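Local coordinates for protein TlmII (Streptoalloteichus hindustanus, PDB 4HVM) that probably takes part in tallysomycin biosynthesis as a protein of the nonribosomal peptide synthetase condensation family, and may bind phosphopantetheine, at residues Thr416-Val421 / Val431-Arg436; Leu275-Glu280 / Trp357-His362. One frame throughout, in Å; residues are numbered along the deposited sequence.

Interaction 1. Residues Thr416-Val421 / Val431-Arg436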
ATOM      1  N   THR A 416     -15.324   5.584  -1.140  1.00 25.13           N
ATOM      2  CA  THR A 416     -15.749   6.841  -0.533  1.00 25.47           C
ATOM      3  C   THR A 416     -15.026   7.138   0.775  1.00 24.28           C
ATOM      4  O   THR A 416     -14.869   8.296   1.153  1.00 30.07           O
ATOM      5  CB  THR A 416     -17.269   6.876  -0.292  1.00 27.96           C
ATOM      6  OG1 THR A 416     -17.657   5.761   0.521  1.00 26.13           O
ATOM      7  CG2 THR A 416     -18.012   6.830  -1.617  1.00 26.30           C
ATOM      8  N   THR A 417     -14.595   6.090   1.467  1.00 27.75           N
ATOM      9  CA  THR A 417     -13.833   6.257   2.698  1.00 22.70           C
ATOM     10  C   THR A 417     -12.497   5.533   2.586  1.00 27.34           C
ATOM     11  O   THR A 417     -12.444   4.303   2.552  1.00 36.59           O
ATOM     12  CB  THR A 417     -14.608   5.734   3.923  1.00 25.05           C
ATOM     13  OG1 THR A 417     -15.846   6.445   4.051  1.00 36.93           O
ATOM     14  CG2 THR A 417     -13.790   5.916   5.194  1.00 19.74           C
ATOM     15  N   ASP A 418     -11.419   6.309   2.520  1.00 22.58           N
ATOM     16  CA  ASP A 418     -10.077   5.753   2.409  1.00 29.89           C
ATOM     17  C   ASP A 418      -9.268   6.074   3.663  1.00 26.55           C
ATOM     18  O   ASP A 418      -9.112   7.237   4.031  1.00 33.47           O
ATOM     19  CB  ASP A 418      -9.374   6.308   1.172  1.00 43.16           C
ATOM     20  CG  ASP A 418      -8.169   5.486   0.768  1.00 57.32           C
ATOM     21  OD1 ASP A 418      -7.111   5.616   1.421  1.00 67.13           O
ATOM     22  OD2 ASP A 418      -8.284   4.711  -0.206  1.00 59.97           O
ATOM     23  N   LEU A 419      -8.747   5.041   4.315  1.00 24.39           N
ATOM     24  CA  LEU A 419      -8.064   5.229   5.589  1.00 20.41           C
ATOM     25  C   LEU A 419      -6.669   4.608   5.575  1.00 20.54           C
ATOM     26  O   LEU A 419      -6.515   3.410   5.343  1.00 22.15           O
ATOM     27  CB  LEU A 419      -8.913   4.641   6.721  1.00 22.79           C
ATOM     28  CG  LEU A 419      -8.686   5.149   8.144  1.00 32.18           C
ATOM     29  CD1 LEU A 419     -10.004   5.174   8.903  1.00 33.97           C
ATOM     30  CD2 LEU A 419      -7.670   4.279   8.866  1.00 37.15           C
ATOM     31  N   SER A 420      -5.655   5.432   5.822  1.00 24.14           N
ATOM     32  CA  SER A 420      -4.271   4.971   5.816  1.00 18.70           C
ATOM     33  C   SER A 420      -3.532   5.442   7.066  1.00 21.78           C
ATOM     34  O   SER A 420      -3.889   6.460   7.656  1.00 28.56           O
ATOM     35  CB  SER A 420      -3.552   5.473   4.565  1.00 27.73           C
ATOM     36  OG  SER A 420      -2.230   4.968   4.511  1.00 65.15           O
ATOM     37  N   VAL A 421      -2.504   4.700   7.471  1.00 15.23           N
ATOM     38  CA  VAL A 421      -1.747   5.049   8.674  1.00 15.26           C
ATOM     39  C   VAL A 421      -0.252   5.150   8.388  1.00 15.88           C
ATOM     40  O   VAL A 421       0.333   4.244   7.799  1.00 25.77           O
ATOM     41  CB  VAL A 421      -1.976   4.027   9.804  1.00 15.46           C
ATOM     42  CG1 VAL A 421      -1.395   4.542  11.112  1.00 47.23           C
ATOM     43  CG2 VAL A 421      -3.457   3.744   9.969  1.00 20.46           C
ATOM     44  N   VAL A 431      -4.445   9.054   8.191  1.00 19.49           N
ATOM     45  CA  VAL A 431      -4.841   9.941   7.104  1.00 16.09           C
ATOM     46  C   VAL A 431      -6.147   9.472   6.467  1.00 18.79           C
ATOM     47  O   VAL A 431      -6.226   8.367   5.931  1.00 23.48           O
ATOM     48  CB  VAL A 431      -3.752  10.045   6.025  1.00 14.38           C
ATOM     49  CG1 VAL A 431      -4.162  11.046   4.965  1.00 14.57           C
ATOM     50  CG2 VAL A 431      -2.424  10.441   6.645  1.00 14.55           C
ATOM     51  N   LEU A 432      -7.168  10.322   6.526  1.00 17.90           N
ATOM     52  CA  LEU A 432      -8.502   9.958   6.051  1.00 14.86           C
ATOM     53  C   LEU A 432      -8.873  10.708   4.783  1.00 23.65           C
ATOM     54  O   LEU A 432      -8.794  11.934   4.734  1.00 30.06           O
ATOM     55  CB  LEU A 432      -9.550  10.238   7.129  1.00 15.09           C
ATOM     56  CG  LEU A 432     -11.014  10.086   6.721  1.00 26.40           C
ATOM     57  CD1 LEU A 432     -11.353   8.628   6.463  1.00 32.27           C
ATOM     58  CD2 LEU A 432     -11.932  10.676   7.783  1.00 29.01           C
ATOM     59  N   ASP A 433      -9.288   9.964   3.762  1.00 24.27           N
ATOM     60  CA  ASP A 433      -9.746  10.553   2.508  1.00 31.15           C
ATOM     61  C   ASP A 433     -11.220  10.221   2.300  1.00 22.90           C
ATOM     62  O   ASP A 433     -11.577   9.064   2.090  1.00 27.58           O
ATOM     63  CB  ASP A 433      -8.913  10.031   1.335  1.00 44.04           C
ATOM     64  CG  ASP A 433      -7.456  10.452   1.422  1.00 56.63           C
ATOM     65  OD1 ASP A 433      -7.192  11.632   1.735  1.00 59.29           O
ATOM     66  OD2 ASP A 433      -6.575   9.598   1.193  1.00 61.53           O
ATOM     67  N   GLN A 434     -12.080  11.233   2.362  1.00 22.45           N
ATOM     68  CA  GLN A 434     -13.520  11.005   2.277  1.00 23.75           C
ATOM     69  C   GLN A 434     -14.187  11.684   1.090  1.00 30.15           C
ATOM     70  O   GLN A 434     -13.665  12.647   0.533  1.00 40.81           O
ATOM     71  CB  GLN A 434     -14.213  11.444   3.568  1.00 29.57           C
ATOM     72  CG  GLN A 434     -14.070  10.455   4.703  1.00 37.59           C
ATOM     73  CD  GLN A 434     -15.339  10.325   5.524  1.00 47.77           C
ATOM     74  OE1 GLN A 434     -16.048   9.322   5.436  1.00 43.05           O
ATOM     75  NE2 GLN A 434     -15.628  11.338   6.332  1.00 53.47           N
ATOM     76  N   ARG A 435     -15.345  11.156   0.711  1.00 33.83           N
ATOM     77  CA  ARG A 435     -16.216  11.788  -0.270  1.00 41.36           C
ATOM     78  C   ARG A 435     -17.642  11.708   0.260  1.00 56.44           C
ATOM     79  O   ARG A 435     -18.282  10.658   0.175  1.00 61.06           O
ATOM     80  CB  ARG A 435     -16.111  11.086  -1.624  1.00 37.18           C
ATOM     81  CG  ARG A 435     -14.697  10.990  -2.168  1.00 35.37           C
ATOM     82  CD  ARG A 435     -14.681  10.596  -3.634  1.00 42.71           C
ATOM     83  NE  ARG A 435     -13.316  10.415  -4.122  1.00 52.00           N
ATOM     84  CZ  ARG A 435     -12.913  10.710  -5.353  1.00 57.18           C
ATOM     85  NH1 ARG A 435     -13.768  11.212  -6.234  1.00 57.65           N
ATOM     86  NH2 ARG A 435     -11.648  10.509  -5.701  1.00 54.22           N
ATOM     87  N   ARG A 436     -18.128  12.811   0.824  1.00 67.70           N
ATOM     88  CA  ARG A 436     -19.423  12.831   1.504  1.00 81.30           C
ATOM     89  C   ARG A 436     -20.577  12.538   0.549  1.00 81.94           C
ATOM     90  O   ARG A 436     -20.591  13.015  -0.586  1.00 80.09           O
ATOM     91  CB  ARG A 436     -19.648  14.184   2.186  1.00 93.21           C
ATOM     92  CG  ARG A 436     -20.598  14.136   3.378  1.00102.73           C
ATOM     93  CD  ARG A 436     -19.863  13.755   4.656  1.00104.21           C
ATOM     94  NE  ARG A 436     -18.934  14.800   5.081  1.00104.14           N
ATOM     95  CZ  ARG A 436     -18.200  14.748   6.188  1.00 99.70           C
ATOM     96  NH1 ARG A 436     -18.283  13.695   6.991  1.00 95.84           N
ATOM     97  NH2 ARG A 436     -17.386  15.749   6.493  1.00 97.03           N
TER

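Interaction 2. Residues Leu275-Glu280 / Trp357-His362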
ATOM      1  N   LEU A 275     -21.450  -4.744   6.419  1.00 19.75           N
ATOM      2  CA  LEU A 275     -20.670  -3.722   5.734  1.00 21.93           C
ATOM      3  C   LEU A 275     -19.402  -4.334   5.139  1.00 25.24           C
ATOM      4  O   LEU A 275     -18.684  -5.071   5.818  1.00 33.85           O
ATOM      5  CB  LEU A 275     -20.305  -2.606   6.713  1.00 13.82           C
ATOM      6  CG  LEU A 275     -19.452  -1.455   6.182  1.00 14.52           C
ATOM      7  CD1 LEU A 275     -20.257  -0.565   5.246  1.00 14.85           C
ATOM      8  CD2 LEU A 275     -18.869  -0.650   7.329  1.00 21.15           C
ATOM      9  N   TYR A 276     -19.122  -4.029   3.875  1.00 18.60           N
ATOM     10  CA  TYR A 276     -17.972  -4.623   3.194  1.00 11.68           C
ATOM     11  C   TYR A 276     -16.804  -3.663   2.999  1.00 14.36           C
ATOM     12  O   TYR A 276     -16.969  -2.557   2.491  1.00 25.67           O
ATOM     13  CB  TYR A 276     -18.390  -5.235   1.858  1.00 17.52           C
ATOM     14  CG  TYR A 276     -19.011  -6.597   2.023  1.00 23.47           C
ATOM     15  CD1 TYR A 276     -20.334  -6.734   2.424  1.00 22.11           C
ATOM     16  CD2 TYR A 276     -18.270  -7.748   1.794  1.00 25.57           C
ATOM     17  CE1 TYR A 276     -20.905  -7.982   2.584  1.00 26.57           C
ATOM     18  CE2 TYR A 276     -18.829  -8.998   1.949  1.00 29.40           C
ATOM     19  CZ  TYR A 276     -20.145  -9.112   2.344  1.00 28.31           C
ATOM     20  OH  TYR A 276     -20.694 -10.364   2.497  1.00 21.54           O
ATOM     21  N   LEU A 277     -15.621  -4.110   3.404  1.00 15.74           N
ATOM     22  CA  LEU A 277     -14.421  -3.286   3.365  1.00 15.88           C
ATOM     23  C   LEU A 277     -13.361  -3.886   2.449  1.00 16.46           C
ATOM     24  O   LEU A 277     -13.524  -4.987   1.925  1.00 18.76           O
ATOM     25  CB  LEU A 277     -13.835  -3.119   4.769  1.00  9.40           C
ATOM     26  CG  LEU A 277     -14.532  -2.245   5.812  1.00 31.50           C
ATOM     27  CD1 LEU A 277     -15.848  -2.841   6.304  1.00 31.64           C
ATOM     28  CD2 LEU A 277     -13.597  -2.000   6.986  1.00 35.07           C
ATOM     29  N   SER A 278     -12.266  -3.158   2.274  1.00  8.97           N
ATOM     30  CA  SER A 278     -11.133  -3.648   1.505  1.00  8.61           C
ATOM     31  C   SER A 278      -9.831  -3.345   2.237  1.00 21.80           C
ATOM     32  O   SER A 278      -9.634  -2.237   2.732  1.00 26.99           O
ATOM     33  CB  SER A 278     -11.110  -3.010   0.115  1.00 18.52           C
ATOM     34  OG  SER A 278      -9.918  -3.342  -0.576  1.00 25.18           O
ATOM     35  N   THR A 279      -8.947  -4.333   2.310  1.00 12.51           N
ATOM     36  CA  THR A 279      -7.634  -4.125   2.909  1.00 14.39           C
ATOM     37  C   THR A 279      -6.579  -4.934   2.167  1.00 19.63           C
ATOM     38  O   THR A 279      -6.908  -5.870   1.441  1.00 21.19           O
ATOM     39  CB  THR A 279      -7.621  -4.502   4.404  1.00 19.17           C
ATOM     40  OG1 THR A 279      -6.375  -4.108   4.995  1.00 27.89           O
ATOM     41  CG2 THR A 279      -7.817  -5.999   4.585  1.00 22.59           C
ATOM     42  N   GLU A 280      -5.312  -4.576   2.353  1.00 24.34           N
ATOM     43  CA  GLU A 280      -4.227  -5.287   1.685  1.00 26.08           C
ATOM     44  C   GLU A 280      -3.717  -6.465   2.510  1.00 26.44           C
ATOM     45  O   GLU A 280      -3.909  -6.520   3.724  1.00 30.10           O
ATOM     46  CB  GLU A 280      -3.074  -4.337   1.352  1.00 27.64           C
ATOM     47  CG  GLU A 280      -3.380  -3.370   0.224  1.00 37.31           C
ATOM     48  CD  GLU A 280      -3.570  -1.949   0.709  1.00 54.77           C
ATOM     49  OE1 GLU A 280      -2.715  -1.468   1.483  1.00 63.43           O
ATOM     50  OE2 GLU A 280      -4.574  -1.317   0.315  1.00 61.80           O
ATOM     51  N   TRP A 357     -17.820  -2.319  -2.107  1.00 20.38           N
ATOM     52  CA  TRP A 357     -16.901  -2.377  -0.972  1.00 18.73           C
ATOM     53  C   TRP A 357     -16.111  -1.074  -0.885  1.00 28.36           C
ATOM     54  O   TRP A 357     -14.883  -1.069  -0.930  1.00 17.70           O
ATOM     55  CB  TRP A 357     -15.968  -3.596  -1.056  1.00 18.54           C
ATOM     56  CG  TRP A 357     -15.285  -3.803  -2.385  1.00 24.09           C
ATOM     57  CD1 TRP A 357     -14.168  -3.164  -2.844  1.00 24.31           C
ATOM     58  CD2 TRP A 357     -15.660  -4.733  -3.409  1.00 19.16           C
ATOM     59  NE1 TRP A 357     -13.836  -3.626  -4.093  1.00 24.52           N
ATOM     60  CE2 TRP A 357     -14.736  -4.590  -4.463  1.00 29.86           C
ATOM     61  CE3 TRP A 357     -16.692  -5.667  -3.541  1.00 19.90           C
ATOM     62  CZ2 TRP A 357     -14.813  -5.347  -5.632  1.00 19.67           C
ATOM     63  CZ3 TRP A 357     -16.767  -6.416  -4.701  1.00 21.17           C
ATOM     64  CH2 TRP A 357     -15.833  -6.252  -5.730  1.00 22.87           C
ATOM     65  N   ASP A 358     -16.843   0.028  -0.738  1.00 28.80           N
ATOM     66  CA  ASP A 358     -16.282   1.373  -0.876  1.00 27.58           C
ATOM     67  C   ASP A 358     -15.569   1.913   0.365  1.00 27.87           C
ATOM     68  O   ASP A 358     -15.412   3.125   0.518  1.00 25.59           O
ATOM     69  CB  ASP A 358     -17.371   2.356  -1.319  1.00 27.25           C
ATOM     70  CG  ASP A 358     -18.510   2.441  -0.325  1.00 33.95           C
ATOM     71  OD1 ASP A 358     -18.600   1.542   0.536  1.00 39.87           O
ATOM     72  OD2 ASP A 358     -19.313   3.396  -0.404  1.00 37.51           O
ATOM     73  N   VAL A 359     -15.135   1.019   1.244  1.00 17.53           N
ATOM     74  CA  VAL A 359     -14.318   1.420   2.381  1.00 17.22           C
ATOM     75  C   VAL A 359     -12.970   0.716   2.322  1.00 21.09           C
ATOM     76  O   VAL A 359     -12.899  -0.513   2.367  1.00 24.66           O
ATOM     77  CB  VAL A 359     -15.001   1.095   3.720  1.00 24.36           C
ATOM     78  CG1 VAL A 359     -14.107   1.505   4.878  1.00 17.37           C
ATOM     79  CG2 VAL A 359     -16.353   1.788   3.807  1.00 18.15           C
ATOM     80  N   ALA A 360     -11.901   1.496   2.214  1.00 23.02           N
ATOM     81  CA  ALA A 360     -10.561   0.933   2.107  1.00 16.11           C
ATOM     82  C   ALA A 360      -9.717   1.255   3.331  1.00 16.02           C
ATOM     83  O   ALA A 360      -9.586   2.414   3.717  1.00 36.40           O
ATOM     84  CB  ALA A 360      -9.874   1.431   0.845  1.00 15.93           C
ATOM     85  N   VAL A 361      -9.150   0.217   3.938  1.00 16.03           N
ATOM     86  CA  VAL A 361      -8.234   0.378   5.057  1.00 21.23           C
ATOM     87  C   VAL A 361      -6.879  -0.188   4.667  1.00 25.96           C
ATOM     88  O   VAL A 361      -6.788  -1.335   4.236  1.00 35.84           O
ATOM     89  CB  VAL A 361      -8.739  -0.351   6.304  1.00 16.41           C
ATOM     90  CG1 VAL A 361      -7.769  -0.161   7.455  1.00 22.18           C
ATOM     91  CG2 VAL A 361     -10.124   0.151   6.678  1.00 21.76           C
ATOM     92  N   HIS A 362      -5.830   0.613   4.812  1.00 33.40           N
ATOM     93  CA  HIS A 362      -4.508   0.210   4.341  1.00 45.78           C
ATOM     94  C   HIS A 362      -3.585  -0.282   5.458  1.00 61.92           C
ATOM     95  O   HIS A 362      -3.984  -0.352   6.623  1.00 64.04           O
ATOM     96  CB  HIS A 362      -3.861   1.347   3.546  1.00 41.47           C
ATOM     97  CG  HIS A 362      -4.698   1.828   2.401  1.00 44.18           C
ATOM     98  ND1 HIS A 362      -4.905   1.077   1.263  1.00 45.93           N
ATOM     99  CD2 HIS A 362      -5.391   2.978   2.224  1.00 45.27           C
ATOM    100  CE1 HIS A 362      -5.685   1.746   0.432  1.00 43.77           C
ATOM    101  NE2 HIS A 362      -5.994   2.902   0.991  1.00 44.11           N
TER

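Interaction 1. Residues Thr416-Val421 / Val431-Arg436
Thr416 receives Arg435 N on its carbonyl O at 2.9 Å, a bond bent to 136° at the hydrogen. Thr417 and Gln434 form a non-hydrogen-bonded antiparallel pair whose side chains run alongside each other: Thr417 OG1, beside its own backbone N, lies 3.2 Å from Gln434 OE1, a possible but unsettled bond, while Thr417 CG2, anti to that N, meets Leu432 CD1 at 3.9 Å. An alanine here would remove OG1 and CG2, and would probably lose the packing on Leu432 and any bond to Gln434 OE1. At Asp418 the pairing with Asp433 is hydrogen-bonded: Asp418 N to Asp433 O is 2.8 Å, and Asp433 N to Asp418 O is 2.7 Å and nearly straight (174°). These rungs belong to the beta hairpin of strands 417-424 and 427-434. The two carboxylates project together, planes 39° apart, with Asp418 OD1 4.0 Å from Asp433 OD2; the likely repulsion may be eased by His362 on Asp418 and Thr217 on Asp433. Leu419 and Leu432 share the face of Thr417 and Gln434; Leu419 packs on helices 241-255 and 445-459, Leu432 on helix 445-459. Ser420 closes a second hydrogen-bonded pair, its N 3.0 Å from Val431 O and its O 2.7 Å from Val431 N.

Interaction 2. Residues Leu275-Glu280 / Trp357-His362
Strands 274-282 and 359-361 are parallel neighbours in a mixed six-stranded sheet of this condensation-family protein, and the segments 275-280 and 357-362 are paired edge to edge within it. The backbone evidence is two bonds centred on Ser278: its N reaches Val359 O at 2.7 Å, and its O accepts Val361 N at 2.8 Å, almost straight at 169°. Both donors sit nearly along the axis of the carbonyl they use.

Apolar contacts hold the face shared by Leu277, Val359 and Val361. Leu277 lies alongside both valines, CG against Val359 CG1 at 3.9 Å and CD2 against Val361 CG2 at 4.1 Å, and helix 241-255 covers this side through Ala246 and Leu253. A separate apolar contact, not on that face, opens the pairing, where Tyr276 CB meets Trp357 CB at 4.1 Å. The indole of Trp357 then leads away from strand 274-282, and its NE1 is hydrogen-bonded to Tyr335 OH.

Side-chain polar bonds gather at the other end. Thr279 OG1, anti to its own backbone N, donates to Val361 O at 2.9 Å, approaching from above the carbonyl plane. Glu280, its chain bent at chi2, comes to the ring edge of His362, its carboxylate plane 27° from that of the imidazole, nearly coplanar. His362 ND1 donates over 2.6 Å to the syn lone pair of Glu280 OE2, which lies only 7° out of the ring plane.

In the fold
Interactions 1 and 2 lie side by side in one mixed sheet, their centres about 10 Å apart, because strand 359-361 runs next to strand 417-424. Ala360 joins them: its N is 2.9 Å from Thr417 O and its O is 2.8 Å from Leu419 N, both probable hydrogen bonds. On the face carrying Ala360 CB, His362 NE2 is hydrogen-bonded to Asp418 OD2, so the imidazole bridges Glu280 of interaction 2 and Asp418 of interaction 1. A carboxylate at each ring nitrogen would probably favour the doubly protonated, positively charged ring. A bound sulfate, probably from the crystallisation liquor, lies about 6 Å from the Ser420 side chain.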